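Local atomic coordinates of precorrin-6y methylase (Rhodobacter capsulatus, PDB entry 3NJR), a protein that binds S-adenosyl-L-homocysteine as the C-terminal domain of precorrin-6Y C5,15-methyltransferase, an S-adenosylmethionine-dependent methylase and decarboxylase of cobalamin biosynthesis. Residues Q37-S41 and P42-L46; R89-N92 and I93-I97; Y137-L140 and W141-L144. One frame throughout, in Å; residues are numbered along the deposited sequence.

Contact 1: residues Q37-S41 and P42-L46. With SAH (S-adenosyl-L-homocysteine), chain C.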
ATOM      1  N   GLN A  37      20.063  13.562  -1.721  1.00 49.08           N
ATOM      2  CA  GLN A  37      18.713  14.098  -1.938  1.00 48.87           C
ATOM      3  C   GLN A  37      18.081  13.779  -3.311  1.00 47.90           C
ATOM      4  O   GLN A  37      16.990  14.260  -3.627  1.00 48.12           O
ATOM      5  CB  GLN A  37      18.697  15.612  -1.683  1.00 49.57           C
ATOM      6  CG  GLN A  37      17.307  16.208  -1.363  1.00 51.87           C
ATOM      7  CD  GLN A  37      16.523  15.402  -0.302  1.00 54.83           C
ATOM      8  OE1 GLN A  37      17.076  14.989   0.732  1.00 54.99           O
ATOM      9  NE2 GLN A  37      15.226  15.186  -0.561  1.00 54.14           N
ATOM     10  N   ILE A  38      18.753  12.954  -4.109  1.00 46.44           N
ATOM     11  CA  ILE A  38      18.312  12.602  -5.467  1.00 44.64           C
ATOM     12  C   ILE A  38      16.874  12.043  -5.508  1.00 43.87           C
ATOM     13  O   ILE A  38      16.416  11.481  -4.523  1.00 43.56           O
ATOM     14  CB  ILE A  38      19.333  11.601  -6.103  1.00 44.29           C
ATOM     15  CG1 ILE A  38      19.087  11.414  -7.603  1.00 44.19           C
ATOM     16  CG2 ILE A  38      19.349  10.272  -5.349  1.00 43.61           C
ATOM     17  CD1 ILE A  38      20.305  10.939  -8.396  1.00 42.90           C
ATOM     18  N   THR A  39      16.166  12.225  -6.630  1.00 43.06           N
ATOM     19  CA  THR A  39      14.911  11.482  -6.914  1.00 42.33           C
ATOM     20  C   THR A  39      15.209  10.011  -7.288  1.00 41.54           C
ATOM     21  O   THR A  39      16.015   9.749  -8.174  1.00 41.29           O
ATOM     22  CB  THR A  39      14.043  12.141  -8.055  1.00 42.58           C
ATOM     23  OG1 THR A  39      13.615  13.457  -7.670  1.00 42.97           O
ATOM     24  CG2 THR A  39      12.799  11.295  -8.380  1.00 41.38           C
ATOM     25  N   LYS A  40      14.556   9.070  -6.604  1.00 40.75           N
ATOM     26  CA  LYS A  40      14.767   7.643  -6.820  1.00 40.05           C
ATOM     27  C   LYS A  40      14.415   7.252  -8.255  1.00 39.27           C
ATOM     28  O   LYS A  40      13.491   7.804  -8.867  1.00 39.14           O
ATOM     29  CB  LYS A  40      13.935   6.811  -5.840  1.00 40.67           C
ATOM     30  CG  LYS A  40      14.421   6.801  -4.385  1.00 42.95           C
ATOM     31  CD  LYS A  40      15.719   6.005  -4.191  1.00 47.90           C
ATOM     32  CE  LYS A  40      15.960   5.630  -2.719  1.00 49.49           C
ATOM     33  NZ  LYS A  40      15.707   6.760  -1.762  1.00 49.91           N
ATOM     34  N   SER A  41      15.155   6.283  -8.782  1.00 37.93           N
ATOM     35  CA  SER A  41      15.076   5.944 -10.193  1.00 36.43           C
ATOM     36  C   SER A  41      13.638   5.583 -10.705  1.00 35.42           C
ATOM     37  O   SER A  41      13.192   6.128 -11.723  1.00 34.56           O
ATOM     38  CB  SER A  41      16.162   4.913 -10.526  1.00 36.18           C
ATOM     39  OG  SER A  41      15.792   4.133 -11.638  1.00 35.97           O
ATOM     40  N   PRO A  42      12.889   4.715  -9.980  1.00 34.49           N
ATOM     41  CA  PRO A  42      11.520   4.430 -10.445  1.00 33.51           C
ATOM     42  C   PRO A  42      10.583   5.650 -10.365  1.00 32.71           C
ATOM     43  O   PRO A  42       9.653   5.785 -11.173  1.00 32.25           O
ATOM     44  CB  PRO A  42      11.045   3.327  -9.484  1.00 33.53           C
ATOM     45  CG  PRO A  42      12.302   2.783  -8.857  1.00 33.79           C
ATOM     46  CD  PRO A  42      13.194   3.974  -8.740  1.00 34.17           C
ATOM     47  N   MET A  43      10.819   6.537  -9.404  1.00 32.02           N
ATOM     48  CA  MET A  43       9.989   7.727  -9.305  1.00 31.56           C
ATOM     49  C   MET A  43      10.354   8.686 -10.434  1.00 30.64           C
ATOM     50  O   MET A  43       9.476   9.349 -11.009  1.00 30.22           O
ATOM     51  CB  MET A  43      10.080   8.381  -7.925  1.00 31.70           C
ATOM     52  CG  MET A  43       9.072   9.538  -7.695  1.00 34.34           C
ATOM     53  SD  MET A  43       7.298   9.102  -7.431  1.00 39.98           S
ATOM     54  CE  MET A  43       7.443   7.902  -6.097  1.00 39.37           C
ATOM     55  N   ARG A  44      11.645   8.720 -10.774  1.00 29.61           N
ATOM     56  CA  ARG A  44      12.110   9.537 -11.880  1.00 29.02           C
ATOM     57  C   ARG A  44      11.512   9.085 -13.211  1.00 28.66           C
ATOM     58  O   ARG A  44      11.153   9.922 -14.051  1.00 28.96           O
ATOM     59  CB  ARG A  44      13.628   9.572 -11.966  1.00 29.08           C
ATOM     60  CG  ARG A  44      14.134  10.868 -12.536  1.00 29.09           C
ATOM     61  CD  ARG A  44      15.642  11.031 -12.453  1.00 28.66           C
ATOM     62  NE  ARG A  44      16.261  10.271 -11.372  1.00 29.01           N
ATOM     63  CZ  ARG A  44      16.815   9.069 -11.530  1.00 29.04           C
ATOM     64  NH1 ARG A  44      16.801   8.486 -12.725  1.00 29.06           N
ATOM     65  NH2 ARG A  44      17.381   8.448 -10.504  1.00 27.77           N
ATOM     66  N   ALA A  45      11.373   7.777 -13.399  1.00 27.38           N
ATOM     67  CA  ALA A  45      10.642   7.292 -14.559  1.00 26.71           C
ATOM     68  C   ALA A  45       9.200   7.805 -14.566  1.00 26.41           C
ATOM     69  O   ALA A  45       8.720   8.298 -15.592  1.00 26.21           O
ATOM     70  CB  ALA A  45      10.684   5.770 -14.643  1.00 26.61           C
ATOM     71  N   LEU A  46       8.512   7.723 -13.427  1.00 26.53           N
ATOM     72  CA  LEU A  46       7.080   8.090 -13.396  1.00 26.44           C
ATOM     73  C   LEU A  46       6.881   9.558 -13.727  1.00 26.28           C
ATOM     74  O   LEU A  46       5.973   9.926 -14.499  1.00 26.23           O
ATOM     75  CB  LEU A  46       6.428   7.775 -12.061  1.00 25.79           C
ATOM     76  CG  LEU A  46       6.158   6.299 -11.835  1.00 26.94           C
ATOM     77  CD1 LEU A  46       5.861   6.057 -10.357  1.00 26.11           C
ATOM     78  CD2 LEU A  46       5.027   5.769 -12.732  1.00 26.30           C
TER
HETATM   79  N   SAH C 300      14.313  16.444  -7.945  1.00 84.89           N
HETATM   80  CA  SAH C 300      15.541  16.329  -7.099  1.00 84.97           C
HETATM   81  CB  SAH C 300      15.162  15.818  -5.707  1.00 85.13           C
HETATM   82  CG  SAH C 300      15.532  16.809  -4.597  1.00 85.54           C
HETATM   83  SD  SAH C 300      14.074  17.537  -3.905  1.00 86.87           S
HETATM   84  C   SAH C 300      16.562  15.440  -7.771  1.00 84.83           C
HETATM   85  O   SAH C 300      17.766  15.520  -7.528  1.00 84.71           O
HETATM   86  OXT SAH C 300      16.236  14.601  -8.601  1.00 84.83           O
HETATM   87  C5' SAH C 300      14.676  18.582  -2.600  1.00 84.71           C
HETATM   88  C4' SAH C 300      15.468  19.807  -3.084  1.00 83.25           C
HETATM   89  O4' SAH C 300      14.647  20.964  -3.328  1.00 82.25           O
HETATM   90  C3' SAH C 300      16.495  20.225  -2.036  1.00 82.52           C
HETATM   91  O3' SAH C 300      17.800  20.139  -2.599  1.00 82.06           O
HETATM   92  C2' SAH C 300      16.182  21.670  -1.690  1.00 81.80           C
HETATM   93  O2' SAH C 300      17.354  22.482  -1.525  1.00 81.03           O
HETATM   94  C1' SAH C 300      15.334  22.139  -2.864  1.00 81.07           C
HETATM   95  N9  SAH C 300      14.463  23.289  -2.469  1.00 79.56           N
HETATM   96  C8  SAH C 300      13.861  23.455  -1.271  1.00 79.15           C
HETATM   97  N7  SAH C 300      13.161  24.614  -1.223  1.00 78.56           N
HETATM   98  C5  SAH C 300      13.311  25.223  -2.413  1.00 78.24           C
HETATM   99  C6  SAH C 300      12.829  26.480  -3.042  1.00 77.98           C
HETATM  100  N6  SAH C 300      12.034  27.310  -2.335  1.00 77.83           N
HETATM  101  N1  SAH C 300      13.203  26.765  -4.319  1.00 77.38           N
HETATM  102  C2  SAH C 300      13.999  25.930  -5.015  1.00 77.03           C
HETATM  103  N3  SAH C 300      14.468  24.772  -4.502  1.00 77.51           N
HETATM  104  C4  SAH C 300      14.170  24.357  -3.235  1.00 78.52           C
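The carbonyl oxygen of Thr39 is gripped twice by Arg44, five residues further on: Thr39 O takes a hydrogen bond from Arg44 NH2 at 3.0 Å and a weak one from Arg44 NE at 3.2 Å. A bend at chi3 (-26°) turns the NE and NH2 side of the guanidinium back toward the loop, and Thr39 O sits 22° out of its plane. Ser41 CA and Lys40 O lie over one face, while Arg44 NH1 makes a salt bridge with Glu72 and a hydrogen bond to the carbonyl oxygen of Arg27, which together limit rotation of the group. The methyl of Thr39 lies against the first turn of the helix, with Thr39 CG2 4.0 Å from Met43 CB. Its hydroxyl stands beside the backbone N (chi1 -63°), and both give hydrogen bonds to one carboxylate oxygen of the ligand, Thr39 N at 3.1 Å and Thr39 OG1 at 3.0 Å from SAH OXT. Lys40 occupies the N-cap, and the helix opens with Arg44 N bonded to Lys40 O at 2.8 Å and Ala45 N to Ser41 O at 3.0 Å. Pro42, Ala45 and Leu46 pack on a second subunit, another copy of the protein. Here a loop at a helix N terminus receives the amino-acid end of the cofactor product, forming part of the S-adenosylmethionine pocket of a Rossmann-like methyltransferase domain.

Contact 2: residues R89-N92 and I93-I97. With SAH (S-adenosyl-L-homocysteine), chain C.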
ATOM      1  N   ARG A  89      24.700  21.790  -3.646  1.00 44.94           N
ATOM      2  CA  ARG A  89      23.880  20.959  -4.529  1.00 44.35           C
ATOM      3  C   ARG A  89      23.952  21.443  -5.972  1.00 43.53           C
ATOM      4  O   ARG A  89      23.966  20.633  -6.909  1.00 43.35           O
ATOM      5  CB  ARG A  89      22.437  20.901  -4.042  1.00 44.16           C
ATOM      6  CG  ARG A  89      22.306  20.277  -2.677  1.00 45.24           C
ATOM      7  CD  ARG A  89      20.885  19.913  -2.439  1.00 47.77           C
ATOM      8  NE  ARG A  89      20.723  18.730  -1.604  1.00 50.27           N
ATOM      9  CZ  ARG A  89      19.973  18.684  -0.504  1.00 52.82           C
ATOM     10  NH1 ARG A  89      19.307  19.760  -0.096  1.00 53.52           N
ATOM     11  NH2 ARG A  89      19.876  17.553   0.188  1.00 53.59           N
ATOM     12  N   ILE A  90      24.002  22.762  -6.137  1.00 42.79           N
ATOM     13  CA  ILE A  90      24.243  23.391  -7.443  1.00 42.56           C
ATOM     14  C   ILE A  90      25.497  22.807  -8.118  1.00 42.17           C
ATOM     15  O   ILE A  90      25.498  22.514  -9.305  1.00 42.02           O
ATOM     16  CB  ILE A  90      24.332  24.943  -7.300  1.00 42.56           C
ATOM     17  CG1 ILE A  90      22.924  25.560  -7.316  1.00 42.33           C
ATOM     18  CG2 ILE A  90      25.291  25.574  -8.345  1.00 42.48           C
ATOM     19  CD1 ILE A  90      22.398  25.930  -8.696  1.00 40.91           C
ATOM     20  N   GLU A  91      26.541  22.607  -7.330  1.00 41.76           N
ATOM     21  CA  GLU A  91      27.771  22.027  -7.800  1.00 41.91           C
ATOM     22  C   GLU A  91      27.576  20.636  -8.417  1.00 41.49           C
ATOM     23  O   GLU A  91      28.187  20.327  -9.458  1.00 41.56           O
ATOM     24  CB  GLU A  91      28.743  21.957  -6.642  1.00 42.19           C
ATOM     25  CG  GLU A  91      30.172  21.950  -7.068  1.00 45.58           C
ATOM     26  CD  GLU A  91      31.029  21.094  -6.138  1.00 51.41           C
ATOM     27  OE1 GLU A  91      30.625  20.893  -4.956  1.00 52.88           O
ATOM     28  OE2 GLU A  91      32.101  20.620  -6.600  1.00 53.03           O
ATOM     29  N   ASN A  92      26.737  19.812  -7.778  1.00 40.76           N
ATOM     30  CA  ASN A  92      26.335  18.510  -8.330  1.00 40.04           C
ATOM     31  C   ASN A  92      25.540  18.632  -9.640  1.00 39.65           C
ATOM     32  O   ASN A  92      25.776  17.862 -10.575  1.00 39.67           O
ATOM     33  CB  ASN A  92      25.540  17.695  -7.306  1.00 40.13           C
ATOM     34  CG  ASN A  92      26.413  17.109  -6.188  1.00 41.09           C
ATOM     35  OD1 ASN A  92      25.925  16.888  -5.083  1.00 41.74           O
ATOM     36  ND2 ASN A  92      27.693  16.846  -6.472  1.00 41.60           N
ATOM     37  N   ILE A  93      24.608  19.594  -9.701  1.00 38.95           N
ATOM     38  CA  ILE A  93      23.889  19.935 -10.938  1.00 38.04           C
ATOM     39  C   ILE A  93      24.905  20.287 -12.009  1.00 38.48           C
ATOM     40  O   ILE A  93      24.783  19.878 -13.161  1.00 38.53           O
ATOM     41  CB  ILE A  93      22.938  21.161 -10.779  1.00 37.95           C
ATOM     42  CG1 ILE A  93      21.954  20.959  -9.626  1.00 36.63           C
ATOM     43  CG2 ILE A  93      22.231  21.479 -12.094  1.00 35.59           C
ATOM     44  CD1 ILE A  93      21.212  22.200  -9.243  1.00 35.51           C
ATOM     45  N   GLN A  94      25.924  21.039 -11.623  1.00 38.94           N
ATOM     46  CA  GLN A  94      26.905  21.487 -12.585  1.00 39.38           C
ATOM     47  C   GLN A  94      27.684  20.310 -13.159  1.00 38.97           C
ATOM     48  O   GLN A  94      27.954  20.275 -14.364  1.00 38.68           O
ATOM     49  CB  GLN A  94      27.845  22.509 -11.963  1.00 39.71           C
ATOM     50  CG  GLN A  94      28.207  23.589 -12.950  1.00 42.61           C
ATOM     51  CD  GLN A  94      27.026  24.513 -13.219  1.00 47.62           C
ATOM     52  OE1 GLN A  94      26.456  24.519 -14.331  1.00 47.16           O
ATOM     53  NE2 GLN A  94      26.634  25.291 -12.185  1.00 47.76           N
ATOM     54  N   LYS A  95      28.029  19.352 -12.298  1.00 38.76           N
ATOM     55  CA  LYS A  95      28.753  18.166 -12.732  1.00 39.02           C
ATOM     56  C   LYS A  95      27.944  17.355 -13.738  1.00 39.56           C
ATOM     57  O   LYS A  95      28.496  16.843 -14.724  1.00 39.72           O
ATOM     58  CB  LYS A  95      29.157  17.314 -11.546  1.00 38.82           C
ATOM     59  CG  LYS A  95      30.167  18.018 -10.662  1.00 39.97           C
ATOM     60  CD  LYS A  95      30.586  17.184  -9.468  1.00 41.18           C
ATOM     61  CE  LYS A  95      31.660  17.905  -8.663  1.00 41.81           C
ATOM     62  NZ  LYS A  95      31.947  17.163  -7.395  1.00 42.80           N
ATOM     63  N   ASN A  96      26.630  17.279 -13.516  1.00 39.65           N
ATOM     64  CA  ASN A  96      25.752  16.501 -14.381  1.00 39.60           C
ATOM     65  C   ASN A  96      25.554  17.190 -15.705  1.00 39.80           C
ATOM     66  O   ASN A  96      25.421  16.534 -16.732  1.00 40.05           O
ATOM     67  CB  ASN A  96      24.419  16.252 -13.697  1.00 39.61           C
ATOM     68  CG  ASN A  96      24.554  15.346 -12.501  1.00 40.00           C
ATOM     69  OD1 ASN A  96      25.205  14.312 -12.581  1.00 41.15           O
ATOM     70  ND2 ASN A  96      23.953  15.729 -11.381  1.00 40.23           N
ATOM     71  N   ILE A  97      25.536  18.519 -15.679  1.00 39.77           N
ATOM     72  CA  ILE A  97      25.557  19.287 -16.907  1.00 39.75           C
ATOM     73  C   ILE A  97      26.855  18.921 -17.663  1.00 40.51           C
ATOM     74  O   ILE A  97      26.784  18.464 -18.816  1.00 40.27           O
ATOM     75  CB  ILE A  97      25.390  20.822 -16.651  1.00 39.51           C
ATOM     76  CG1 ILE A  97      23.973  21.144 -16.149  1.00 38.27           C
ATOM     77  CG2 ILE A  97      25.648  21.613 -17.907  1.00 39.22           C
ATOM     78  CD1 ILE A  97      23.781  22.577 -15.596  1.00 34.37           C
TER
HETATM   79  N   SAH C 300      14.313  16.444  -7.945  1.00 84.89           N
HETATM   80  CA  SAH C 300      15.541  16.329  -7.099  1.00 84.97           C
HETATM   81  CB  SAH C 300      15.162  15.818  -5.707  1.00 85.13           C
HETATM   82  CG  SAH C 300      15.532  16.809  -4.597  1.00 85.54           C
HETATM   83  SD  SAH C 300      14.074  17.537  -3.905  1.00 86.87           S
HETATM   84  C   SAH C 300      16.562  15.440  -7.771  1.00 84.83           C
HETATM   85  O   SAH C 300      17.766  15.520  -7.528  1.00 84.71           O
HETATM   86  OXT SAH C 300      16.236  14.601  -8.601  1.00 84.83           O
HETATM   87  C5' SAH C 300      14.676  18.582  -2.600  1.00 84.71           C
HETATM   88  C4' SAH C 300      15.468  19.807  -3.084  1.00 83.25           C
HETATM   89  O4' SAH C 300      14.647  20.964  -3.328  1.00 82.25           O
HETATM   90  C3' SAH C 300      16.495  20.225  -2.036  1.00 82.52           C
HETATM   91  O3' SAH C 300      17.800  20.139  -2.599  1.00 82.06           O
HETATM   92  C2' SAH C 300      16.182  21.670  -1.690  1.00 81.80           C
HETATM   93  O2' SAH C 300      17.354  22.482  -1.525  1.00 81.03           O
HETATM   94  C1' SAH C 300      15.334  22.139  -2.864  1.00 81.07           C
HETATM   95  N9  SAH C 300      14.463  23.289  -2.469  1.00 79.56           N
HETATM   96  C8  SAH C 300      13.861  23.455  -1.271  1.00 79.15           C
HETATM   97  N7  SAH C 300      13.161  24.614  -1.223  1.00 78.56           N
HETATM   98  C5  SAH C 300      13.311  25.223  -2.413  1.00 78.24           C
HETATM   99  C6  SAH C 300      12.829  26.480  -3.042  1.00 77.98           C
HETATM  100  N6  SAH C 300      12.034  27.310  -2.335  1.00 77.83           N
HETATM  101  N1  SAH C 300      13.203  26.765  -4.319  1.00 77.38           N
HETATM  102  C2  SAH C 300      13.999  25.930  -5.015  1.00 77.03           C
HETATM  103  N3  SAH C 300      14.468  24.772  -4.502  1.00 77.51           N
HETATM  104  C4  SAH C 300      14.170  24.357  -3.235  1.00 78.52           C
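Helix 87-99 is the crossover of the beta-alpha-beta unit that joins strands 79-84 and 106-110, and its inner side carries Ile90 and Ile93, whose tips meet at an angle with Ile90 CD1 4.0 Å from Ile93 CD1. Ile93 CG1 stands beside its own backbone N (chi1 -55°), which folds the chain back past the carbonyl of Arg89. Both isoleucines also lean on Ala108 of strand 106-110. Along the helix the backbone repeats its four-residue bonds, such as Gln94 N to Ile90 O at 2.8 Å and Ile93 N to Arg89 O at 3.0 Å. As in Rossmann-like methyltransferases, the ligand lies at the C-terminal ends of the parallel strands, where Glu84 of strand 79-84 also bonds it. Here Arg89 extends to the ribose: SAH O3' lies over one face of the guanidinium, 2.9 Å from Arg89 NH1, while Arg89 NE is held in a salt bridge by Asp35. The outer side is polar. Lys95, extended beyond CG, passes the carboxylate of Glu91 at an angle and forms a long salt bridge, 3.6 Å between Glu91 OE2 and Lys95 NZ. One turn on from Asn92, Asn96 bonds through OD1 to the backbone N of Ala33, tying the helix to the N-terminal loop.

Contact 3: residues Y137-L140 and W141-L144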
ATOM      1  N   TYR A 137       2.321  28.240  -6.147  1.00 40.25           N
ATOM      2  CA  TYR A 137       1.241  27.886  -7.069  1.00 40.74           C
ATOM      3  C   TYR A 137       0.356  29.067  -7.519  1.00 41.02           C
ATOM      4  O   TYR A 137      -0.096  29.105  -8.659  1.00 41.19           O
ATOM      5  CB  TYR A 137       0.421  26.700  -6.537  1.00 40.70           C
ATOM      6  CG  TYR A 137       1.183  25.385  -6.553  1.00 40.84           C
ATOM      7  CD1 TYR A 137       1.578  24.775  -5.364  1.00 43.12           C
ATOM      8  CD2 TYR A 137       1.529  24.763  -7.751  1.00 41.05           C
ATOM      9  CE1 TYR A 137       2.295  23.561  -5.355  1.00 41.57           C
ATOM     10  CE2 TYR A 137       2.250  23.551  -7.763  1.00 41.25           C
ATOM     11  CZ  TYR A 137       2.617  22.964  -6.554  1.00 42.54           C
ATOM     12  OH  TYR A 137       3.315  21.785  -6.534  1.00 43.63           O
ATOM     13  N   ASP A 138       0.120  30.047  -6.652  1.00 41.68           N
ATOM     14  CA  ASP A 138      -0.679  31.212  -7.065  1.00 41.76           C
ATOM     15  C   ASP A 138       0.109  31.996  -8.098  1.00 41.33           C
ATOM     16  O   ASP A 138      -0.429  32.362  -9.156  1.00 41.13           O
ATOM     17  CB  ASP A 138      -1.066  32.104  -5.874  1.00 42.28           C
ATOM     18  CG  ASP A 138      -1.920  31.377  -4.838  1.00 43.29           C
ATOM     19  OD1 ASP A 138      -2.859  30.654  -5.241  1.00 44.81           O
ATOM     20  OD2 ASP A 138      -1.646  31.532  -3.618  1.00 43.40           O
ATOM     21  N   ARG A 139       1.388  32.219  -7.789  1.00 40.87           N
ATOM     22  CA  ARG A 139       2.335  32.832  -8.727  1.00 41.09           C
ATOM     23  C   ARG A 139       2.461  32.028 -10.043  1.00 40.82           C
ATOM     24  O   ARG A 139       2.294  32.592 -11.132  1.00 40.76           O
ATOM     25  CB  ARG A 139       3.697  33.059  -8.045  1.00 41.23           C
ATOM     26  CG  ARG A 139       4.107  34.520  -7.719  1.00 42.96           C
ATOM     27  CD  ARG A 139       2.961  35.475  -7.313  1.00 44.12           C
ATOM     28  NE  ARG A 139       2.640  35.355  -5.894  1.00 44.66           N
ATOM     29  CZ  ARG A 139       1.411  35.457  -5.394  1.00 45.10           C
ATOM     30  NH1 ARG A 139       0.366  35.678  -6.189  1.00 43.73           N
ATOM     31  NH2 ARG A 139       1.225  35.320  -4.091  1.00 46.13           N
ATOM     32  N   LEU A 140       2.701  30.717  -9.953  1.00 40.60           N
ATOM     33  CA  LEU A 140       2.724  29.891 -11.161  1.00 40.56           C
ATOM     34  C   LEU A 140       1.418  30.057 -11.907  1.00 41.14           C
ATOM     35  O   LEU A 140       1.427  30.186 -13.126  1.00 41.17           O
ATOM     36  CB  LEU A 140       2.959  28.404 -10.870  1.00 40.27           C
ATOM     37  CG  LEU A 140       4.331  27.893 -10.412  1.00 39.11           C
ATOM     38  CD1 LEU A 140       4.267  26.395 -10.100  1.00 36.95           C
ATOM     39  CD2 LEU A 140       5.403  28.191 -11.430  1.00 37.69           C
ATOM     40  N   TRP A 141       0.296  30.094 -11.183  1.00 41.67           N
ATOM     41  CA  TRP A 141      -0.994  30.204 -11.858  1.00 42.44           C
ATOM     42  C   TRP A 141      -1.201  31.494 -12.644  1.00 42.51           C
ATOM     43  O   TRP A 141      -1.860  31.482 -13.692  1.00 42.47           O
ATOM     44  CB  TRP A 141      -2.187  29.933 -10.942  1.00 42.95           C
ATOM     45  CG  TRP A 141      -3.203  29.209 -11.740  1.00 45.19           C
ATOM     46  CD1 TRP A 141      -4.310  29.735 -12.360  1.00 47.40           C
ATOM     47  CD2 TRP A 141      -3.143  27.834 -12.125  1.00 46.79           C
ATOM     48  NE1 TRP A 141      -4.969  28.753 -13.078  1.00 47.82           N
ATOM     49  CE2 TRP A 141      -4.274  27.577 -12.949  1.00 47.70           C
ATOM     50  CE3 TRP A 141      -2.251  26.785 -11.841  1.00 45.96           C
ATOM     51  CZ2 TRP A 141      -4.533  26.315 -13.491  1.00 47.92           C
ATOM     52  CZ3 TRP A 141      -2.513  25.531 -12.367  1.00 46.18           C
ATOM     53  CH2 TRP A 141      -3.647  25.305 -13.189  1.00 47.36           C
ATOM     54  N   GLU A 142      -0.630  32.591 -12.134  1.00 42.60           N
ATOM     55  CA  GLU A 142      -0.722  33.907 -12.771  1.00 42.16           C
ATOM     56  C   GLU A 142       0.232  34.048 -13.947  1.00 41.71           C
ATOM     57  O   GLU A 142      -0.117  34.687 -14.950  1.00 42.21           O
ATOM     58  CB  GLU A 142      -0.401  35.015 -11.770  1.00 42.44           C
ATOM     59  CG  GLU A 142      -1.505  35.364 -10.800  1.00 42.98           C
ATOM     60  CD  GLU A 142      -0.978  35.817  -9.438  1.00 44.59           C
ATOM     61  OE1 GLU A 142       0.175  36.299  -9.343  1.00 44.20           O
ATOM     62  OE2 GLU A 142      -1.726  35.683  -8.444  1.00 46.84           O
ATOM     63  N   TRP A 143       1.425  33.463 -13.820  1.00 40.47           N
ATOM     64  CA  TRP A 143       2.505  33.669 -14.800  1.00 39.48           C
ATOM     65  C   TRP A 143       2.460  32.807 -16.050  1.00 38.68           C
ATOM     66  O   TRP A 143       2.865  33.248 -17.122  1.00 39.06           O
ATOM     67  CB  TRP A 143       3.861  33.478 -14.134  1.00 39.30           C
ATOM     68  CG  TRP A 143       4.093  34.419 -13.014  1.00 40.15           C
ATOM     69  CD1 TRP A 143       3.324  35.508 -12.676  1.00 39.50           C
ATOM     70  CD2 TRP A 143       5.174  34.387 -12.080  1.00 40.54           C
ATOM     71  NE1 TRP A 143       3.855  36.133 -11.581  1.00 40.55           N
ATOM     72  CE2 TRP A 143       4.996  35.478 -11.199  1.00 40.68           C
ATOM     73  CE3 TRP A 143       6.273  33.543 -11.898  1.00 41.63           C
ATOM     74  CZ2 TRP A 143       5.888  35.753 -10.156  1.00 40.73           C
ATOM     75  CZ3 TRP A 143       7.168  33.824 -10.860  1.00 41.55           C
ATOM     76  CH2 TRP A 143       6.961  34.915 -10.001  1.00 40.68           C
ATOM     77  N   LEU A 144       1.956  31.587 -15.902  1.00 37.76           N
ATOM     78  CA  LEU A 144       2.124  30.529 -16.886  1.00 36.62           C
ATOM     79  C   LEU A 144       1.177  30.637 -18.052  1.00 36.66           C
ATOM     80  O   LEU A 144      -0.005  30.903 -17.888  1.00 36.82           O
ATOM     81  CB  LEU A 144       1.978  29.155 -16.221  1.00 35.88           C
ATOM     82  CG  LEU A 144       3.185  28.252 -15.899  1.00 34.67           C
ATOM     83  CD1 LEU A 144       4.543  28.940 -15.711  1.00 30.76           C
ATOM     84  CD2 LEU A 144       2.869  27.366 -14.696  1.00 33.28           C
TER
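Arg139 and Trp143, one turn apart, meet near the C-terminal end of helix 134-143, the crossover of a beta-alpha-beta unit that joins strands 125-128 and 149-154 of the Rossmann-like sheet. The backbone bonds stay helical up to the end. Trp141 N reaches Tyr137 O at 2.7 Å and Trp143 N reaches Arg139 O at 3.0 Å; Leu144, the first residue to leave helical backbone angles, still donates its N to Leu140 O at 3.2 Å. Charged groups meet on the outer side. Arg139 and Glu142 lie side by side and point the same way, the guanidinium and carboxylate planes inclined at 33°. A salt bridge joins Arg139 NH1 to Glu142 OE2 at 3.1 Å, and the same nitrogen makes a weak hydrogen bond to Glu142 OE1. Asp138 has its own partner in Gln134. Apolar contacts dominate the side turned to the sheet: Leu140 CB is 4.0 Å from Leu144 CD2, and Tyr137 touches Ile128 and Ala152 of the strands and Leu162, Leu163 and Leu166 of helix 157-170. The aromatic rings make a third group of contacts. That of Trp141 stacks with His170, whereas that of Trp143, whose CG sits beside its own backbone N (chi1 -60°), folds back over the preceding turn, with Arg139 O 3.2 Å above the ring plane toward its rim. Bends at chi2 and chi3 lead the arginine round to Glu142, and its first methylene makes a CH-pi contact: Arg139 CB stands 4.1 Å from the centroid of the six-membered ring of Trp143, 13° off the ring normal.

From the N terminus, the chain first forms contact 1, where a loop turns into helix 41-51, then contact 2 within helix 87-99, and lastly contact 3 at the end of helix 134-143. Each is local and closes no long loop; the three follow in series, without nesting or crossing. Contact 1 ties the ligand loop to strand 173-185, which Met43 and Leu46 touch. Contacts 1 and 2 share a ligand, the first at its amino-acid end and the second at its ribose, and they touch where Gln37 packs on Arg89. Contact 3 lies across the chain's centre from contact 1, nearest atoms about 13 Å apart. Contacts 2 and 3 belong to different crossovers of one sheet.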